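Local coordinates for gala protein type 1, 3 or 4 (PDB 4XA9) that has a leucine-rich-repeat fold and may bind small GTPases and act as a GTPase activator, at residues N125-V130 and N148-E153; A169-V174 and L193-I198. All blocks are in the same frame, centred on the assembly; numbering follows the deposited sequence.

Contact 1 of 2, residues N125-V130 and N148-E153; sequences NKITKV and NSLEDE
Asn148 pushes its side-chain carbonyl into the bend of backbone from Asn125 to Ile127, where two amides grip OD1 on opposite faces of its plane. Asn125 N donates to Asn148 OD1 over 2.8 Å and Ile127 N to the same oxygen over 3.0 Å, both with N-H...O angles close to 159°. With chi1 at -68°, CG of Asn148 stands beside its own backbone N. ND2 gives its hydrogens to the carbonyls of Ala122 and Leu145, so bonds at both ends of this buried amide fix its rotation. Ile127 crosses beside it, its CB 3.4 Å from Asn148 OD1 with CG1 and CD1 near the same oxygen, while Ile127 CG2 meets Leu150 CD2 at 4.1 Å, the two side chains lying side by side and pointing the same way.

Further on, water carries most of the polar links, and the contact opens to solvent: Lys129 is partly exposed and Glu153 exposed. One water takes the N-H of Ser149 and donates to the carbonyl of Ile127; another accepts from Lys129 N and donates to both Ser149 O and Glu151 OE1; a third bridges Lys129 O and Glu153 OE2. Lys129 CG sits between its backbone N and carbonyl carbon (chi1 58°), and the chain then runs across the acidic pair: Lys129 CD is 3.5 Å from Glu153 CD, and NZ makes a long salt bridge of 3.9 Å to Glu151 OE1.

Both segments lead out of neighbouring parallel strands, 119-121 and 142-144, into the helices 129-135 and 151-159. Thr128 is the N-cap of the first, its OG1 accepting from Val130 N at 3.1 Å and also bonded to Asp105 of helix 104-113. Ile127 packs on Val108 of that preceding helix, Leu150 on Val155 and Leu158 of helix 151-159.

Contact 2 of 2, residues A169-V174 and L193-I198; sequences ASACDV and LGKNAI
Leu193 CD2 packs against 169-174, 3.9 Å from Ala169 CB and 4.5 Å from Val174 CG2. Val174 has CG1 anti to its backbone N (chi1 175°), and this methyl meets Ile198 CD1 at 4.4 Å, while helix 151-159 covers the same valine through Val155. Val174 also borders the buried amide of Asn196, its CB 3.7 Å from Asn196 CG.

That amide holds the turn of 169-174. Asn196 OD1 accepts from Cys172 N at 2.8 Å, a little off the carbonyl plane, and from Val174 N at 3.1 Å; the second bond is almost straight at 176°, yet its donor stands well above the plane. Asn196 ND2 reaches Ala169 O at 3.2 Å, with each partner in the plane of the other. Backbone bonds extend the join outward: Ala197 N gives to Val174 O, and Ala171 N to Gly194 O at 2.8 Å.

At the polar edge Ser170 OG accepts from Gly194 N and also bonds to the backbone of another protein chain. Asp173 forms its salt bridge outside the two segments, with a basic side chain of that other chain.

One asparagine side chain tying down the loop of the repeat before it is a rung of the asparagine ladder of leucine-rich repeats, and Asn220 makes the next rung by bonding to Leu193 O and Ile198 N.

Contacts 1 and 2 follow one another along the chain, their centres about 11 Å apart, and they join directly where 148-153 meets 169-174. Glu151 N lies 3.0 Å from Cys172 O, probably a hydrogen bond, and Ser149 OG is 2.7 Å from Asp173 OD2, probably another; Cys172 CB packs 3.2 Å from Asn148 O. Contact 1 and contact 2 each hold one ladder asparagine, Asn148 and Asn196, and Cys172 occupies the equivalent place in the turn between them. The other protein chain of the assembly touches both, at Ser149 and Glu151 in contact 1 and at Ser170, Ala171, Asp173 and Lys195 in contact 2, consistent with these loops forming one continuous face toward that chain.

Contact 1 of 2, residues N125-V130 and N148-E153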
loop_
_atom_site.group_PDB
_atom_site.type_symbol
_atom_site.label_atom_id
_atom_site.label_comp_id
_atom_site.label_asym_id
_atom_site.label_seq_id
_atom_site.Cartn_x
_atom_site.Cartn_y
_atom_site.Cartn_z
ATOM N N ASN A 125 7.127 8.214 -3.875
ATOM C CA ASN A 125 7.657 9.550 -3.659
ATOM C C ASN A 125 8.098 10.220 -4.952
ATOM O O ASN A 125 8.867 11.180 -4.921
ATOM C CB ASN A 125 8.828 9.505 -2.668
ATOM C CG ASN A 125 8.405 9.838 -1.245
ATOM O OD1 ASN A 125 7.687 10.817 -1.008
ATOM N ND2 ASN A 125 8.845 9.023 -0.290
ATOM N N LYS A 126 7.596 9.713 -6.078
ATOM C CA LYS A 126 8.022 10.166 -7.405
ATOM C C LYS A 126 9.535 10.046 -7.583
ATOM O O LYS A 126 10.157 10.851 -8.280
ATOM C CB LYS A 126 7.577 11.611 -7.660
ATOM C CG LYS A 126 6.076 11.818 -7.534
ATOM C CD LYS A 126 5.676 13.270 -7.783
ATOM C CE LYS A 126 4.690 13.762 -6.722
ATOM N NZ LYS A 126 4.095 12.644 -5.917
ATOM N N ILE A 127 10.128 9.037 -6.954
ATOM C CA ILE A 127 11.550 8.780 -7.135
ATOM C C ILE A 127 11.759 8.068 -8.469
ATOM O O ILE A 127 11.056 7.117 -8.788
ATOM C CB ILE A 127 12.123 7.949 -5.973
ATOM C CG1 ILE A 127 11.855 8.674 -4.645
ATOM C CG2 ILE A 127 13.617 7.680 -6.179
ATOM C CD1 ILE A 127 12.135 7.841 -3.409
ATOM N N THR A 128 12.705 8.553 -9.259
ATOM C CA THR A 128 12.969 7.970 -10.569
ATOM C C THR A 128 14.323 7.283 -10.580
ATOM O O THR A 128 14.958 7.145 -9.534
ATOM C CB THR A 128 12.939 9.035 -11.679
ATOM O OG1 THR A 128 14.110 9.864 -11.586
ATOM C CG2 THR A 128 11.683 9.899 -11.547
ATOM N N LYS A 129 14.766 6.863 -11.765
ATOM C CA LYS A 129 16.100 6.286 -11.924
ATOM C C LYS A 129 17.194 7.261 -11.471
ATOM O O LYS A 129 18.288 6.845 -11.088
ATOM C CB LYS A 129 16.340 5.877 -13.383
ATOM C CG LYS A 129 16.206 7.020 -14.391
ATOM C CD LYS A 129 16.332 6.506 -15.823
ATOM C CE LYS A 129 16.287 7.643 -16.832
ATOM N NZ LYS A 129 15.013 8.406 -16.772
ATOM N N VAL A 130 16.902 8.558 -11.526
ATOM C CA VAL A 130 17.871 9.565 -11.097
ATOM C C VAL A 130 18.076 9.486 -9.583
ATOM O O VAL A 130 19.207 9.496 -9.099
ATOM C CB VAL A 130 17.433 10.992 -11.500
ATOM C CG1 VAL A 130 18.399 12.020 -10.935
ATOM C CG2 VAL A 130 17.364 11.119 -13.017
ATOM N N ASN A 148 7.672 3.435 -6.785
ATOM C CA ASN A 148 8.507 4.439 -7.442
ATOM C C ASN A 148 9.000 3.894 -8.779
ATOM O O ASN A 148 9.550 2.795 -8.833
ATOM C CB ASN A 148 9.713 4.833 -6.579
ATOM C CG ASN A 148 9.319 5.591 -5.323
ATOM O OD1 ASN A 148 8.999 6.781 -5.374
ATOM N ND2 ASN A 148 9.365 4.910 -4.182
ATOM N N SER A 149 8.816 4.651 -9.852
ATOM C CA SER A 149 9.257 4.183 -11.168
ATOM C C SER A 149 10.778 4.250 -11.284
ATOM O O SER A 149 11.327 5.162 -11.906
ATOM C CB SER A 149 8.598 5.000 -12.281
ATOM O OG SER A 149 8.942 4.484 -13.560
ATOM N N LEU A 150 11.453 3.280 -10.675
ATOM C CA LEU A 150 12.911 3.244 -10.669
ATOM C C LEU A 150 13.451 2.807 -12.020
ATOM O O LEU A 150 14.547 3.201 -12.410
ATOM C CB LEU A 150 13.431 2.288 -9.592
ATOM C CG LEU A 150 12.968 2.483 -8.148
ATOM C CD1 LEU A 150 13.549 1.385 -7.274
ATOM C CD2 LEU A 150 13.369 3.861 -7.636
ATOM N N GLU A 151 12.678 1.968 -12.710
ATOM C CA GLU A 151 13.099 1.356 -13.970
ATOM C C GLU A 151 14.369 0.510 -13.809
ATOM O O GLU A 151 14.944 0.429 -12.726
ATOM C CB GLU A 151 13.294 2.434 -15.045
ATOM C CG GLU A 151 11.996 3.125 -15.446
ATOM C CD GLU A 151 12.185 4.204 -16.504
ATOM O OE1 GLU A 151 13.094 5.052 -16.355
ATOM O OE2 GLU A 151 11.418 4.199 -17.491
ATOM N N ASP A 152 14.786 -0.138 -14.892
ATOM C CA ASP A 152 15.963 -1.000 -14.869
ATOM C C ASP A 152 17.227 -0.224 -14.524
ATOM O O ASP A 152 18.025 -0.663 -13.696
ATOM C CB ASP A 152 16.132 -1.698 -16.222
ATOM C CG ASP A 152 15.054 -2.731 -16.478
ATOM O OD1 ASP A 152 14.729 -3.493 -15.544
ATOM O OD2 ASP A 152 14.518 -2.768 -17.603
ATOM N N GLU A 153 17.407 0.927 -15.163
ATOM C CA GLU A 153 18.565 1.781 -14.908
ATOM C C GLU A 153 18.691 2.092 -13.414
ATOM O O GLU A 153 19.784 2.051 -12.842
ATOM C CB GLU A 153 18.455 3.070 -15.722
ATOM C CG GLU A 153 19.598 4.044 -15.507
ATOM C CD GLU A 153 19.519 5.250 -16.426
ATOM O OE1 GLU A 153 19.070 5.093 -17.584
ATOM O OE2 GLU A 153 19.897 6.357 -15.990
HETATM O O HOH W 1 8.318 7.414 -9.437
HETATM O O HOH W 2 12.588 6.450 -13.990
HETATM O O HOH W 3 20.615 6.529 -12.785
#

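Contact 2 of 2, residues A169-V174 and L193-I198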
loop_
_atom_site.group_PDB
_atom_site.type_symbol
_atom_site.label_atom_id
_atom_site.label_comp_id
_atom_site.label_asym_id
_atom_site.label_seq_id
_atom_site.Cartn_x
_atom_site.Cartn_y
_atom_site.Cartn_z
ATOM N N ALA A 169 11.481 -3.240 -3.632
ATOM C CA ALA A 169 11.228 -2.409 -4.800
ATOM C C ALA A 169 10.121 -3.001 -5.667
ATOM O O ALA A 169 10.334 -3.307 -6.843
ATOM C CB ALA A 169 12.511 -2.231 -5.607
ATOM N N SER A 170 8.937 -3.153 -5.079
ATOM C CA SER A 170 7.787 -3.697 -5.796
ATOM C C SER A 170 7.034 -2.585 -6.517
ATOM O O SER A 170 6.948 -1.471 -6.010
ATOM C CB SER A 170 6.843 -4.435 -4.837
ATOM O OG SER A 170 7.470 -5.564 -4.244
ATOM N N ALA A 171 6.478 -2.904 -7.685
ATOM C CA ALA A 171 5.798 -1.919 -8.530
ATOM C C ALA A 171 6.735 -0.767 -8.870
ATOM O O ALA A 171 6.408 0.403 -8.646
ATOM C CB ALA A 171 4.529 -1.400 -7.851
ATOM N N CYS A 172 7.905 -1.104 -9.406
ATOM C CA CYS A 172 8.923 -0.104 -9.706
ATOM C C CYS A 172 9.357 -0.111 -11.170
ATOM O O CYS A 172 10.420 0.420 -11.505
ATOM C CB CYS A 172 10.148 -0.307 -8.805
ATOM S SG CYS A 172 9.876 0.102 -7.046
ATOM N N ASP A 173 8.532 -0.706 -12.027
ATOM C CA ASP A 173 8.817 -0.809 -13.464
ATOM C C ASP A 173 10.147 -1.511 -13.750
ATOM O O ASP A 173 10.902 -1.104 -14.634
ATOM C CB ASP A 173 8.801 0.580 -14.117
ATOM C CG ASP A 173 7.405 1.184 -14.167
ATOM O OD1 ASP A 173 6.440 0.431 -14.407
ATOM O OD2 ASP A 173 7.268 2.407 -13.952
ATOM N N VAL A 174 10.417 -2.579 -13.006
ATOM C CA VAL A 174 11.624 -3.370 -13.205
ATOM C C VAL A 174 11.367 -4.536 -14.159
ATOM O O VAL A 174 10.409 -5.293 -13.980
ATOM C CB VAL A 174 12.155 -3.924 -11.866
ATOM C CG1 VAL A 174 13.340 -4.844 -12.098
ATOM C CG2 VAL A 174 12.532 -2.789 -10.933
ATOM N N LEU A 193 10.688 -7.906 -5.212
ATOM C CA LEU A 193 10.459 -7.309 -6.523
ATOM C C LEU A 193 9.106 -7.714 -7.086
ATOM O O LEU A 193 9.008 -8.163 -8.232
ATOM C CB LEU A 193 11.563 -7.715 -7.507
ATOM C CG LEU A 193 12.960 -7.134 -7.260
ATOM C CD1 LEU A 193 13.997 -7.818 -8.140
ATOM C CD2 LEU A 193 12.962 -5.627 -7.504
ATOM N N GLY A 194 8.069 -7.556 -6.306
ATOM C CA GLY A 194 6.740 -7.866 -6.714
ATOM C C GLY A 194 6.136 -6.856 -7.674
ATOM O O GLY A 194 6.558 -5.749 -7.733
ATOM N N LYS A 195 5.174 -7.362 -8.415
ATOM C CA LYS A 195 4.370 -6.394 -9.272
ATOM C C LYS A 195 5.224 -5.652 -10.333
ATOM O O LYS A 195 5.111 -4.432 -10.500
ATOM C CB LYS A 195 3.551 -5.478 -8.479
ATOM C CG LYS A 195 2.282 -4.960 -9.071
ATOM C CD LYS A 195 1.205 -5.985 -9.111
ATOM C CE LYS A 195 -0.097 -5.366 -9.526
ATOM N NZ LYS A 195 -0.967 -5.240 -8.336
ATOM N N ASN A 196 6.201 -6.290 -10.935
ATOM C CA ASN A 196 7.065 -5.697 -11.915
ATOM C C ASN A 196 6.846 -6.446 -13.257
ATOM O O ASN A 196 5.832 -6.955 -13.471
ATOM C CB ASN A 196 8.510 -5.720 -11.466
ATOM C CG ASN A 196 8.841 -4.616 -10.474
ATOM O OD1 ASN A 196 8.518 -3.487 -10.680
ATOM N ND2 ASN A 196 9.458 -4.987 -9.394
ATOM N N ALA A 197 7.827 -6.477 -14.132
ATOM C CA ALA A 197 7.694 -7.195 -15.401
ATOM C C ALA A 197 8.755 -8.273 -15.529
ATOM O O ALA A 197 9.355 -8.440 -16.587
ATOM C CB ALA A 197 7.783 -6.235 -16.578
ATOM N N ILE A 198 8.991 -9.001 -14.448
ATOM C CA ILE A 198 10.057 -9.993 -14.419
ATOM C C ILE A 198 9.566 -11.339 -14.948
ATOM O O ILE A 198 8.458 -11.772 -14.631
ATOM C CB ILE A 198 10.614 -10.123 -12.992
ATOM C CG1 ILE A 198 11.153 -8.761 -12.535
ATOM C CG2 ILE A 198 11.690 -11.186 -12.906
ATOM C CD1 ILE A 198 11.671 -8.751 -11.135
HETATM O O HOH W 4 5.840 -1.777 -12.147
#